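Local coordinates for mandelate racemase / muconate lactonizing enzyme, C-terminal domain protein (Pseudovibrio sp. JE062, PDB 4JHM), which belongs to the enolase superfamily, joining an enolase-type N-terminal domain to a TIM-barrel-like C-terminal domain, with no function assigned to this particular member, at residues A53-T58 with M301-T306; H159-I164 with Y327-F332; N295-S300 with N319-E324; F323-P328 with I340-E345. All blocks are in the same frame, centred on the assembly; numbering follows the deposited sequence.

Interaction 1. Residues A53-T58 with M301-T306; sequences ATMSYT and MGYTLT
The ring of Y303 meets the selenomethionine M55 at its edge: M55 CG sits close to the ring plane, 3.8 Å from Y303 CE2. The two side chains cross at about a right angle. The selenium lies obliquely to the ring, with M55 SE 5.2 Å from the Y303 ring centroid and 56° off the ring normal, a Met-aromatic contact that is neither squarely over the face nor in the plane. F332 makes an edge-to-face pair with the same ring, and Y35 and N37 of strand 34-44 also touch it.

M55 gets there because CG stands anti to its backbone N (chi1 -163°). Further out, M55 SE rests against the chain at G302, 3.5 Å from G302 CA, and M55 SE and CE both lie 4.1 Å from M301 O.

The contact joins the two domains of an enolase-superfamily chain. Strand 50-58 is an outermost strand, within this chain, of the N-terminal antiparallel sheet, while 301-306 belongs to the barrel domain and leads into helix 304-316, with Y303 at the N-cap position. No hydrogen bond crosses between the two segments, so the join rests on side chains meeting one another and the backbone at 301-302.

At the start of the strand segment, A53 CB packs against the first helical turn, 3.6 Å from L305 CB. T306 OG1 approaches A53 O at 3.8 Å. T54 points its side chain away from this helix and bonds through OG1 to T274 O, and M55 O accepts a hydrogen bond from W98 NE1 of a neighbouring subunit.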
# COMPACT_ATOMS: atom_id res chain seq x y z
N ALA A 53 -31.98 -22.17 -19.97
CA ALA A 53 -32.90 -22.04 -18.85
C ALA A 53 -32.27 -21.31 -17.67
O ALA A 53 -31.08 -21.46 -17.40
CB ALA A 53 -33.37 -23.41 -18.40
N THR A 54 -33.08 -20.52 -16.98
CA THR A 54 -32.67 -19.94 -15.71
C THR A 54 -33.80 -20.06 -14.69
O THR A 54 -34.98 -20.01 -15.03
CB THR A 54 -32.24 -18.47 -15.85
OG1 THR A 54 -31.55 -18.06 -14.66
CG2 THR A 54 -33.46 -17.56 -16.06
N MSE A 55 -33.41 -20.20 -13.43
CA MSE A 55 -34.33 -20.51 -12.37
C MSE A 55 -34.69 -19.28 -11.60
O MSE A 55 -33.84 -18.41 -11.38
CB MSE A 55 -33.57 -21.47 -11.47
CG MSE A 55 -34.49 -22.21 -10.53
SE MSE A 55 -33.39 -23.29 -9.31
CE MSE A 55 -32.57 -21.85 -8.23
N SER A 56 -35.95 -19.17 -11.20
CA SER A 56 -36.40 -18.11 -10.31
C SER A 56 -36.89 -18.73 -9.00
O SER A 56 -37.35 -19.87 -8.99
CB SER A 56 -37.53 -17.31 -10.94
OG SER A 56 -37.25 -16.98 -12.29
N TYR A 57 -36.80 -17.98 -7.92
CA TYR A 57 -37.37 -18.40 -6.65
C TYR A 57 -38.07 -17.22 -5.99
O TYR A 57 -37.43 -16.27 -5.55
CB TYR A 57 -36.30 -19.00 -5.73
CG TYR A 57 -34.92 -18.44 -5.96
CD1 TYR A 57 -34.08 -19.00 -6.91
CD2 TYR A 57 -34.46 -17.35 -5.25
CE1 TYR A 57 -32.82 -18.49 -7.14
CE2 TYR A 57 -33.20 -16.83 -5.47
CZ TYR A 57 -32.38 -17.40 -6.41
OH TYR A 57 -31.12 -16.88 -6.63
N THR A 58 -39.40 -17.28 -5.94
CA THR A 58 -40.22 -16.17 -5.46
C THR A 58 -41.15 -16.62 -4.35
O THR A 58 -41.24 -17.81 -4.06
CB THR A 58 -41.07 -15.61 -6.61
OG1 THR A 58 -41.83 -16.67 -7.21
CG2 THR A 58 -40.18 -14.96 -7.66
N MSE A 301 -26.94 -25.73 -8.68
CA MSE A 301 -28.22 -26.07 -8.05
C MSE A 301 -29.35 -25.55 -8.88
O MSE A 301 -29.44 -24.35 -9.13
CB MSE A 301 -28.27 -25.47 -6.65
CG MSE A 301 -29.64 -24.88 -6.33
SE MSE A 301 -30.33 -25.70 -4.68
CE MSE A 301 -30.13 -24.15 -3.47
N GLY A 302 -30.23 -26.44 -9.31
CA GLY A 302 -31.38 -26.05 -10.12
C GLY A 302 -31.90 -27.18 -10.99
O GLY A 302 -31.67 -28.35 -10.70
N TYR A 303 -32.61 -26.83 -12.05
CA TYR A 303 -33.20 -27.81 -12.95
C TYR A 303 -32.15 -28.34 -13.91
O TYR A 303 -31.14 -27.69 -14.13
CB TYR A 303 -34.35 -27.19 -13.72
CG TYR A 303 -35.51 -26.81 -12.84
CD1 TYR A 303 -36.51 -27.72 -12.53
CD2 TYR A 303 -35.61 -25.53 -12.31
CE1 TYR A 303 -37.57 -27.38 -11.72
CE2 TYR A 303 -36.67 -25.17 -11.50
CZ TYR A 303 -37.65 -26.10 -11.21
OH TYR A 303 -38.70 -25.74 -10.41
N THR A 304 -32.41 -29.52 -14.48
CA THR A 304 -31.38 -30.23 -15.24
C THR A 304 -30.66 -29.36 -16.27
O THR A 304 -29.45 -29.49 -16.47
CB THR A 304 -31.94 -31.49 -15.92
OG1 THR A 304 -33.33 -31.29 -16.22
CG2 THR A 304 -31.79 -32.71 -15.01
N LEU A 305 -31.40 -28.46 -16.92
CA LEU A 305 -30.79 -27.52 -17.85
C LEU A 305 -29.78 -26.62 -17.14
O LEU A 305 -28.66 -26.42 -17.62
CB LEU A 305 -31.85 -26.67 -18.55
CG LEU A 305 -32.32 -27.23 -19.89
CD1 LEU A 305 -33.53 -26.47 -20.40
CD2 LEU A 305 -31.18 -27.16 -20.90
N THR A 306 -30.19 -26.06 -16.01
CA THR A 306 -29.27 -25.29 -15.18
C THR A 306 -28.10 -26.17 -14.75
O THR A 306 -26.95 -25.73 -14.75
CB THR A 306 -29.96 -24.73 -13.93
OG1 THR A 306 -30.79 -23.62 -14.28
CG2 THR A 306 -28.92 -24.27 -12.91

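Interaction 2. Residues H159-I164 with Y327-F332; sequences HGFTAI and YPYEAF
F161 meets a face of the Y327 ring and H159 forms an offset stack with it; together with Y329 the four side chains make an aromatic cluster. It lies in the TIM-barrel-like domain, between the turn that joins helix 149-159 to strand 163-167 and the loop that follows strand 323-326.

On Y327, the residue with the most surface covered, F161 and H159 meet opposite ends of the ring. F161 comes in near the root of the ring, its CE2 3.6 Å from Y327 CG. This is a T-shaped (edge-to-face) pair, the edge of F161 turned toward the face of Y327 with the planes at 65°. H159 lies toward the phenol end, the stacked ring planes inclined by 28° and H159 CG 3.9 Å from Y327 CZ. Over one face of the imidazole lies the Y327 hydroxyl, with Y327 OH 3.4 Å from H159 ND1.

H159 reaches this place with CG anti to its backbone N (chi1 -165°). Its far end meets Y329 tip to tip, H159 NE2 lying in the plane of the phenol ring at its edge. The Y329 hydroxyl takes a weak hydrogen bond from T342 N. C156 of helix 149-159 touches both F161 and Y327, and Y327 O accepts a bond from Y152 OH.

F161 and Y329 likewise approach tip to tip, F161 CZ coming to 3.8 Å from Y329 OH.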
# COMPACT_ATOMS: atom_id res chain seq x y z
N HIS A 159 -26.00 -43.50 -0.93
CA HIS A 159 -26.20 -43.20 -2.35
C HIS A 159 -24.87 -43.05 -3.06
O HIS A 159 -24.81 -43.18 -4.28
CB HIS A 159 -27.06 -41.95 -2.55
CG HIS A 159 -27.60 -41.81 -3.94
ND1 HIS A 159 -28.55 -42.66 -4.46
CD2 HIS A 159 -27.30 -40.93 -4.93
CE1 HIS A 159 -28.82 -42.31 -5.71
NE2 HIS A 159 -28.08 -41.26 -6.01
N GLY A 160 -23.82 -42.77 -2.30
CA GLY A 160 -22.46 -42.73 -2.84
C GLY A 160 -21.77 -41.39 -2.73
O GLY A 160 -20.61 -41.25 -3.10
N PHE A 161 -22.50 -40.39 -2.23
CA PHE A 161 -21.99 -39.02 -2.15
C PHE A 161 -20.73 -38.93 -1.30
O PHE A 161 -20.62 -39.56 -0.25
CB PHE A 161 -23.05 -38.08 -1.59
CG PHE A 161 -24.11 -37.67 -2.58
CD1 PHE A 161 -23.78 -36.92 -3.69
CD2 PHE A 161 -25.44 -38.03 -2.38
CE1 PHE A 161 -24.75 -36.53 -4.60
CE2 PHE A 161 -26.41 -37.64 -3.28
CZ PHE A 161 -26.06 -36.89 -4.39
N THR A 162 -19.79 -38.12 -1.77
CA THR A 162 -18.48 -37.96 -1.14
C THR A 162 -18.39 -36.67 -0.33
O THR A 162 -17.41 -36.44 0.38
CB THR A 162 -17.40 -37.91 -2.23
OG1 THR A 162 -17.91 -37.22 -3.38
CG2 THR A 162 -16.99 -39.32 -2.63
N ALA A 163 -19.40 -35.82 -0.46
CA ALA A 163 -19.38 -34.51 0.17
C ALA A 163 -20.80 -33.99 0.34
O ALA A 163 -21.68 -34.27 -0.48
CB ALA A 163 -18.57 -33.54 -0.67
N ILE A 164 -21.02 -33.24 1.41
CA ILE A 164 -22.33 -32.67 1.68
C ILE A 164 -22.23 -31.20 2.05
O ILE A 164 -21.50 -30.84 2.98
CB ILE A 164 -23.02 -33.42 2.83
CG1 ILE A 164 -23.21 -34.90 2.46
CG2 ILE A 164 -24.36 -32.77 3.16
CD1 ILE A 164 -23.86 -35.72 3.55
N TYR A 327 -30.19 -32.95 -3.64
CA TYR A 327 -30.70 -34.29 -3.39
C TYR A 327 -31.84 -34.15 -2.38
O TYR A 327 -31.65 -33.52 -1.33
CB TYR A 327 -29.57 -35.16 -2.84
CG TYR A 327 -29.86 -36.65 -2.76
CD1 TYR A 327 -30.25 -37.36 -3.88
CD2 TYR A 327 -29.72 -37.34 -1.56
CE1 TYR A 327 -30.52 -38.72 -3.81
CE2 TYR A 327 -29.99 -38.69 -1.47
CZ TYR A 327 -30.39 -39.38 -2.60
OH TYR A 327 -30.65 -40.73 -2.52
N PRO A 328 -33.03 -34.70 -2.68
CA PRO A 328 -33.43 -35.53 -3.83
C PRO A 328 -33.38 -34.81 -5.17
O PRO A 328 -33.21 -33.59 -5.22
CB PRO A 328 -34.88 -35.92 -3.50
CG PRO A 328 -35.11 -35.53 -2.08
CD PRO A 328 -34.18 -34.40 -1.81
N TYR A 329 -33.55 -35.57 -6.26
CA TYR A 329 -33.45 -35.03 -7.61
C TYR A 329 -34.81 -34.66 -8.18
O TYR A 329 -34.97 -33.60 -8.79
CB TYR A 329 -32.84 -36.05 -8.57
CG TYR A 329 -31.63 -36.81 -8.05
CD1 TYR A 329 -30.46 -36.15 -7.73
CD2 TYR A 329 -31.66 -38.20 -7.93
CE1 TYR A 329 -29.35 -36.84 -7.27
CE2 TYR A 329 -30.56 -38.90 -7.48
CZ TYR A 329 -29.41 -38.22 -7.15
OH TYR A 329 -28.31 -38.90 -6.70
N GLU A 330 -35.77 -35.55 -7.97
CA GLU A 330 -37.05 -35.52 -8.68
C GLU A 330 -37.61 -34.13 -8.96
O GLU A 330 -38.03 -33.84 -10.08
CB GLU A 330 -38.09 -36.36 -7.93
CG GLU A 330 -37.80 -37.86 -7.92
CD GLU A 330 -36.74 -38.27 -6.91
OE1 GLU A 330 -36.61 -39.48 -6.64
OE2 GLU A 330 -36.03 -37.39 -6.38
N ALA A 331 -37.62 -33.27 -7.95
CA ALA A 331 -38.23 -31.95 -8.10
C ALA A 331 -37.65 -31.20 -9.30
O ALA A 331 -38.40 -30.65 -10.11
CB ALA A 331 -38.04 -31.14 -6.83
N PHE A 332 -36.33 -31.21 -9.42
CA PHE A 332 -35.64 -30.48 -10.48
C PHE A 332 -35.50 -31.29 -11.76
O PHE A 332 -34.69 -30.95 -12.63
CB PHE A 332 -34.27 -30.03 -9.99
CG PHE A 332 -34.32 -29.04 -8.86
CD1 PHE A 332 -34.80 -27.76 -9.07
CD2 PHE A 332 -33.90 -29.39 -7.59
CE1 PHE A 332 -34.86 -26.84 -8.04
CE2 PHE A 332 -33.96 -28.47 -6.55
CZ PHE A 332 -34.44 -27.20 -6.78

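Interaction 3. Residues N295-S300 with N319-E324; sequences NLEIQS and NCNFFE
E297 and the backbone of N321 and F322 carry most of the polar bonding here, between two segments of the TIM-barrel-like domain that lie side by side at either end of the connection through helix 304-316. Their end-to-end directions differ by only 26°, and 319-324 runs into barrel strand 323-326.

Among the hydrogen bonds, the E297 carboxylate spans two successive peptide N-H groups. F322 N donates to E297 OE1 at 3.1 Å, and N321 N donates to E297 OE2 at 3.0 Å. Both oxygens use the syn lone pair, and a weak bond from N321 N to OE1 adds to the grip. The bend at chi2 (-54°) helps turn the carboxylate toward this backbone. One nearly straight backbone bond joins the two segments near their first residues, from L296 N to N319 O at 2.9 Å.

Apolar contact lies beside these bonds: I298 CD1 reaches F323 CD2 at 4.0 Å. Q299 and E324 lie side by side and point the same way; Q299 OE1 takes a bond from N249, and E324 OE1 forms a salt bridge with K165 and a hydrogen bond with S139.

The F323 ring carries the S300 hydroxyl over one face, displaced toward the rim, with S300 OG 3.4 Å from F323 CE2.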
# COMPACT_ATOMS: atom_id res chain seq x y z
N ASN A 295 -9.86 -22.18 -7.96
CA ASN A 295 -10.94 -22.91 -8.60
C ASN A 295 -12.22 -22.09 -8.73
O ASN A 295 -12.40 -21.09 -8.04
CB ASN A 295 -11.24 -24.17 -7.80
CG ASN A 295 -10.10 -25.17 -7.84
OD1 ASN A 295 -9.23 -25.08 -8.69
ND2 ASN A 295 -10.12 -26.13 -6.93
N LEU A 296 -13.09 -22.53 -9.63
CA LEU A 296 -14.40 -21.94 -9.78
C LEU A 296 -15.43 -23.01 -9.42
O LEU A 296 -15.77 -23.84 -10.26
CB LEU A 296 -14.63 -21.45 -11.21
CG LEU A 296 -15.82 -20.50 -11.40
CD1 LEU A 296 -15.81 -19.86 -12.78
CD2 LEU A 296 -17.15 -21.20 -11.17
N GLU A 297 -15.91 -23.00 -8.19
CA GLU A 297 -16.90 -23.97 -7.75
C GLU A 297 -18.28 -23.54 -8.24
O GLU A 297 -18.85 -22.57 -7.74
CB GLU A 297 -16.89 -24.10 -6.23
CG GLU A 297 -15.54 -24.54 -5.68
CD GLU A 297 -15.03 -25.82 -6.31
OE1 GLU A 297 -15.86 -26.71 -6.62
OE2 GLU A 297 -13.80 -25.96 -6.49
N ILE A 298 -18.81 -24.26 -9.21
CA ILE A 298 -20.05 -23.89 -9.88
C ILE A 298 -21.25 -23.97 -8.95
O ILE A 298 -21.36 -24.86 -8.11
CB ILE A 298 -20.36 -24.78 -11.11
CG1 ILE A 298 -20.29 -26.26 -10.73
CG2 ILE A 298 -19.40 -24.47 -12.25
CD1 ILE A 298 -20.65 -27.20 -11.86
N GLN A 299 -22.15 -23.01 -9.12
CA GLN A 299 -23.45 -23.09 -8.50
C GLN A 299 -24.38 -23.75 -9.51
O GLN A 299 -25.00 -23.08 -10.33
CB GLN A 299 -23.94 -21.69 -8.15
CG GLN A 299 -25.40 -21.62 -7.75
CD GLN A 299 -25.66 -20.55 -6.72
OE1 GLN A 299 -26.43 -19.62 -6.96
NE2 GLN A 299 -25.00 -20.67 -5.58
N SER A 300 -24.45 -25.07 -9.45
CA SER A 300 -25.24 -25.83 -10.41
C SER A 300 -26.55 -26.32 -9.81
O SER A 300 -27.19 -27.20 -10.35
CB SER A 300 -24.45 -27.03 -10.92
OG SER A 300 -24.38 -28.06 -9.95
N ASN A 319 -9.86 -26.52 -12.98
CA ASN A 319 -9.99 -25.73 -11.75
C ASN A 319 -11.43 -25.64 -11.24
O ASN A 319 -12.11 -24.64 -11.42
CB ASN A 319 -9.38 -24.33 -11.94
CG ASN A 319 -9.96 -23.58 -13.14
OD1 ASN A 319 -10.44 -24.18 -14.09
ND2 ASN A 319 -9.89 -22.26 -13.08
N CYS A 320 -11.86 -26.72 -10.60
CA CYS A 320 -13.17 -26.83 -9.96
C CYS A 320 -13.23 -28.25 -9.42
O CYS A 320 -12.89 -29.18 -10.15
CB CYS A 320 -14.32 -26.58 -10.94
SG CYS A 320 -15.98 -27.03 -10.33
N ASN A 321 -13.63 -28.42 -8.17
CA ASN A 321 -13.61 -29.74 -7.53
C ASN A 321 -14.94 -30.46 -7.53
O ASN A 321 -14.97 -31.69 -7.51
CB ASN A 321 -13.14 -29.63 -6.07
CG ASN A 321 -11.72 -29.14 -5.94
OD1 ASN A 321 -10.84 -29.50 -6.73
ND2 ASN A 321 -11.47 -28.32 -4.94
N PHE A 322 -16.05 -29.72 -7.52
CA PHE A 322 -17.36 -30.36 -7.38
C PHE A 322 -18.44 -29.86 -8.33
O PHE A 322 -18.35 -28.78 -8.91
CB PHE A 322 -17.87 -30.20 -5.94
CG PHE A 322 -16.96 -30.79 -4.90
CD1 PHE A 322 -16.99 -32.14 -4.63
CD2 PHE A 322 -16.10 -29.97 -4.19
CE1 PHE A 322 -16.16 -32.68 -3.66
CE2 PHE A 322 -15.26 -30.51 -3.22
CZ PHE A 322 -15.29 -31.86 -2.96
N PHE A 323 -19.48 -30.68 -8.46
CA PHE A 323 -20.71 -30.33 -9.15
C PHE A 323 -21.81 -30.35 -8.10
O PHE A 323 -22.02 -31.37 -7.45
CB PHE A 323 -21.02 -31.34 -10.25
CG PHE A 323 -22.45 -31.34 -10.70
CD1 PHE A 323 -23.38 -32.14 -10.08
CD2 PHE A 323 -22.85 -30.56 -11.77
CE1 PHE A 323 -24.71 -32.15 -10.50
CE2 PHE A 323 -24.17 -30.56 -12.20
CZ PHE A 323 -25.10 -31.36 -11.56
N GLU A 324 -22.48 -29.22 -7.93
CA GLU A 324 -23.54 -29.12 -6.94
C GLU A 324 -24.74 -29.96 -7.38
O GLU A 324 -25.33 -29.73 -8.42
CB GLU A 324 -23.96 -27.66 -6.76
CG GLU A 324 -25.06 -27.45 -5.73
CD GLU A 324 -25.23 -25.99 -5.35
OE1 GLU A 324 -25.73 -25.74 -4.23
OE2 GLU A 324 -24.88 -25.10 -6.15

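Interaction 4. Residues F323-P328 with I340-E345; sequences FEQFYP and IRTDKE
Q325 and T342 mark the nearest approach of the two backbones, whose CA atoms stay 7.7 Å apart, so side chains must bridge the gap. F323-P328 begins on strand 323-326 of the TIM-barrel-like domain, which pairs in parallel with strand 133-139, and passes through a cis peptide bond before P328. I340-E345 has no regular structure. It belongs to the long loop that returns to strand 347-349 and makes an Asx turn near its end, E345 N donating to D343 OD1 at 2.7 Å.

The bridge is the amide of Q325. CG stands anti to the backbone N and the bend at chi2 (77°) sets the position of CD; from there Q325 NE2 donates to I340 O at 2.8 Å. The donor is tilted 33° from the carbonyl plane, and the N-H...O angle is 148°. This ties the strand to a main-chain carbonyl of the loop.

T342 slides past Q325 in the opposite direction, its OG1 3.5 Å from Q325 CG. That hydroxyl has its hydrogen bond with S136 OG on strand 133-139, so the loop is held to two neighbouring strands. R341 turns away from the contact and forms a salt bridge with E333.

Beside the amide the contact becomes apolar. F323 and I340 cross at about a right angle, V348 of strand 347-349 touches both, and F323 CZ meets I340 CG2 at 4.1 Å.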
# COMPACT_ATOMS: atom_id res chain seq x y z
N PHE A 323 -19.48 -30.68 -8.46
CA PHE A 323 -20.71 -30.33 -9.15
C PHE A 323 -21.81 -30.35 -8.10
O PHE A 323 -22.02 -31.37 -7.45
CB PHE A 323 -21.02 -31.34 -10.25
CG PHE A 323 -22.45 -31.34 -10.70
CD1 PHE A 323 -23.38 -32.14 -10.08
CD2 PHE A 323 -22.85 -30.56 -11.77
CE1 PHE A 323 -24.71 -32.15 -10.50
CE2 PHE A 323 -24.17 -30.56 -12.20
CZ PHE A 323 -25.10 -31.36 -11.56
N GLU A 324 -22.48 -29.22 -7.93
CA GLU A 324 -23.54 -29.12 -6.94
C GLU A 324 -24.74 -29.96 -7.38
O GLU A 324 -25.33 -29.73 -8.42
CB GLU A 324 -23.96 -27.66 -6.76
CG GLU A 324 -25.06 -27.45 -5.73
CD GLU A 324 -25.23 -25.99 -5.35
OE1 GLU A 324 -25.73 -25.74 -4.23
OE2 GLU A 324 -24.88 -25.10 -6.15
N GLN A 325 -25.06 -30.97 -6.57
CA GLN A 325 -26.19 -31.84 -6.86
C GLN A 325 -27.19 -31.79 -5.71
O GLN A 325 -26.95 -32.36 -4.64
CB GLN A 325 -25.72 -33.28 -7.05
CG GLN A 325 -26.84 -34.28 -7.28
CD GLN A 325 -27.38 -34.22 -8.69
OE1 GLN A 325 -28.44 -33.64 -8.94
NE2 GLN A 325 -26.65 -34.81 -9.62
N PHE A 326 -28.31 -31.11 -5.94
CA PHE A 326 -29.36 -31.09 -4.95
C PHE A 326 -30.00 -32.47 -4.86
O PHE A 326 -30.31 -33.09 -5.88
CB PHE A 326 -30.42 -30.04 -5.28
CG PHE A 326 -31.50 -29.95 -4.24
CD1 PHE A 326 -31.37 -29.10 -3.16
CD2 PHE A 326 -32.64 -30.74 -4.34
CE1 PHE A 326 -32.36 -29.02 -2.19
CE2 PHE A 326 -33.63 -30.67 -3.38
CZ PHE A 326 -33.49 -29.81 -2.30
N TYR A 327 -30.19 -32.95 -3.64
CA TYR A 327 -30.70 -34.29 -3.39
C TYR A 327 -31.84 -34.15 -2.38
O TYR A 327 -31.65 -33.52 -1.33
CB TYR A 327 -29.57 -35.16 -2.84
CG TYR A 327 -29.86 -36.65 -2.76
CD1 TYR A 327 -30.25 -37.36 -3.88
CD2 TYR A 327 -29.72 -37.34 -1.56
CE1 TYR A 327 -30.52 -38.72 -3.81
CE2 TYR A 327 -29.99 -38.69 -1.47
CZ TYR A 327 -30.39 -39.38 -2.60
OH TYR A 327 -30.65 -40.73 -2.52
N PRO A 328 -33.03 -34.70 -2.68
CA PRO A 328 -33.43 -35.53 -3.83
C PRO A 328 -33.38 -34.81 -5.17
O PRO A 328 -33.21 -33.59 -5.22
CB PRO A 328 -34.88 -35.92 -3.50
CG PRO A 328 -35.11 -35.53 -2.08
CD PRO A 328 -34.18 -34.40 -1.81
N ILE A 340 -29.39 -36.18 -14.73
CA ILE A 340 -28.03 -36.04 -14.25
C ILE A 340 -27.98 -36.37 -12.77
O ILE A 340 -28.10 -35.49 -11.92
CB ILE A 340 -27.48 -34.62 -14.50
CG1 ILE A 340 -27.51 -34.31 -16.00
CG2 ILE A 340 -26.06 -34.50 -13.97
CD1 ILE A 340 -27.01 -32.94 -16.37
N ARG A 341 -27.83 -37.65 -12.46
CA ARG A 341 -27.78 -38.11 -11.08
C ARG A 341 -26.35 -38.46 -10.68
O ARG A 341 -25.44 -38.41 -11.49
CB ARG A 341 -28.70 -39.31 -10.90
CG ARG A 341 -30.09 -39.08 -11.46
CD ARG A 341 -31.11 -40.09 -10.95
NE ARG A 341 -32.43 -39.49 -10.84
CZ ARG A 341 -33.50 -40.10 -10.36
NH1 ARG A 341 -33.43 -41.36 -9.94
NH2 ARG A 341 -34.66 -39.45 -10.29
N THR A 342 -26.17 -38.83 -9.41
CA THR A 342 -24.85 -39.11 -8.87
C THR A 342 -24.67 -40.61 -8.69
O THR A 342 -25.46 -41.26 -8.00
CB THR A 342 -24.66 -38.39 -7.52
OG1 THR A 342 -24.61 -36.97 -7.73
CG2 THR A 342 -23.38 -38.85 -6.83
N ASP A 343 -23.64 -41.17 -9.33
CA ASP A 343 -23.44 -42.62 -9.31
C ASP A 343 -22.92 -43.10 -7.96
O ASP A 343 -22.76 -42.31 -7.02
CB ASP A 343 -22.52 -43.05 -10.46
CG ASP A 343 -21.05 -42.76 -10.18
OD1 ASP A 343 -20.72 -42.43 -9.02
OD2 ASP A 343 -20.24 -42.86 -11.12
N LYS A 344 -22.67 -44.40 -7.86
CA LYS A 344 -22.36 -45.03 -6.58
C LYS A 344 -20.96 -44.68 -6.06
O LYS A 344 -20.65 -44.93 -4.90
CB LYS A 344 -22.49 -46.55 -6.70
CG LYS A 344 -22.81 -47.26 -5.40
CD LYS A 344 -24.25 -47.03 -4.98
CE LYS A 344 -24.55 -47.67 -3.63
NZ LYS A 344 -24.34 -49.15 -3.64
N GLU A 345 -20.13 -44.10 -6.92
CA GLU A 345 -18.76 -43.73 -6.55
C GLU A 345 -18.63 -42.26 -6.15
O GLU A 345 -17.59 -41.84 -5.65
CB GLU A 345 -17.80 -44.02 -7.70
CG GLU A 345 -17.66 -45.50 -8.03
CD GLU A 345 -16.32 -45.83 -8.66
OE1 GLU A 345 -15.95 -47.03 -8.67
OE2 GLU A 345 -15.63 -44.91 -9.14

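Interactions 1, 3 and 4 are buried, whereas interaction 2, an aromatic cluster, is only partly buried. Interaction 1 alone bridges the N-terminal and barrel domains, and does it without a hydrogen bond between its segments; the other three are internal to the barrel domain. Interactions 3 and 4 share strand 323-326: the first is rich in bonds to backbone N-H groups, the second has one hydrogen bond, from a side-chain amide, beside an apolar touch. Interactions 2 and 4 nearly coincide, their centres 4 Å apart, with F161 packed on T342 and Y329 on R341. Interaction 1 reaches interaction 2 through T304 N and F332 O, probably hydrogen-bonded.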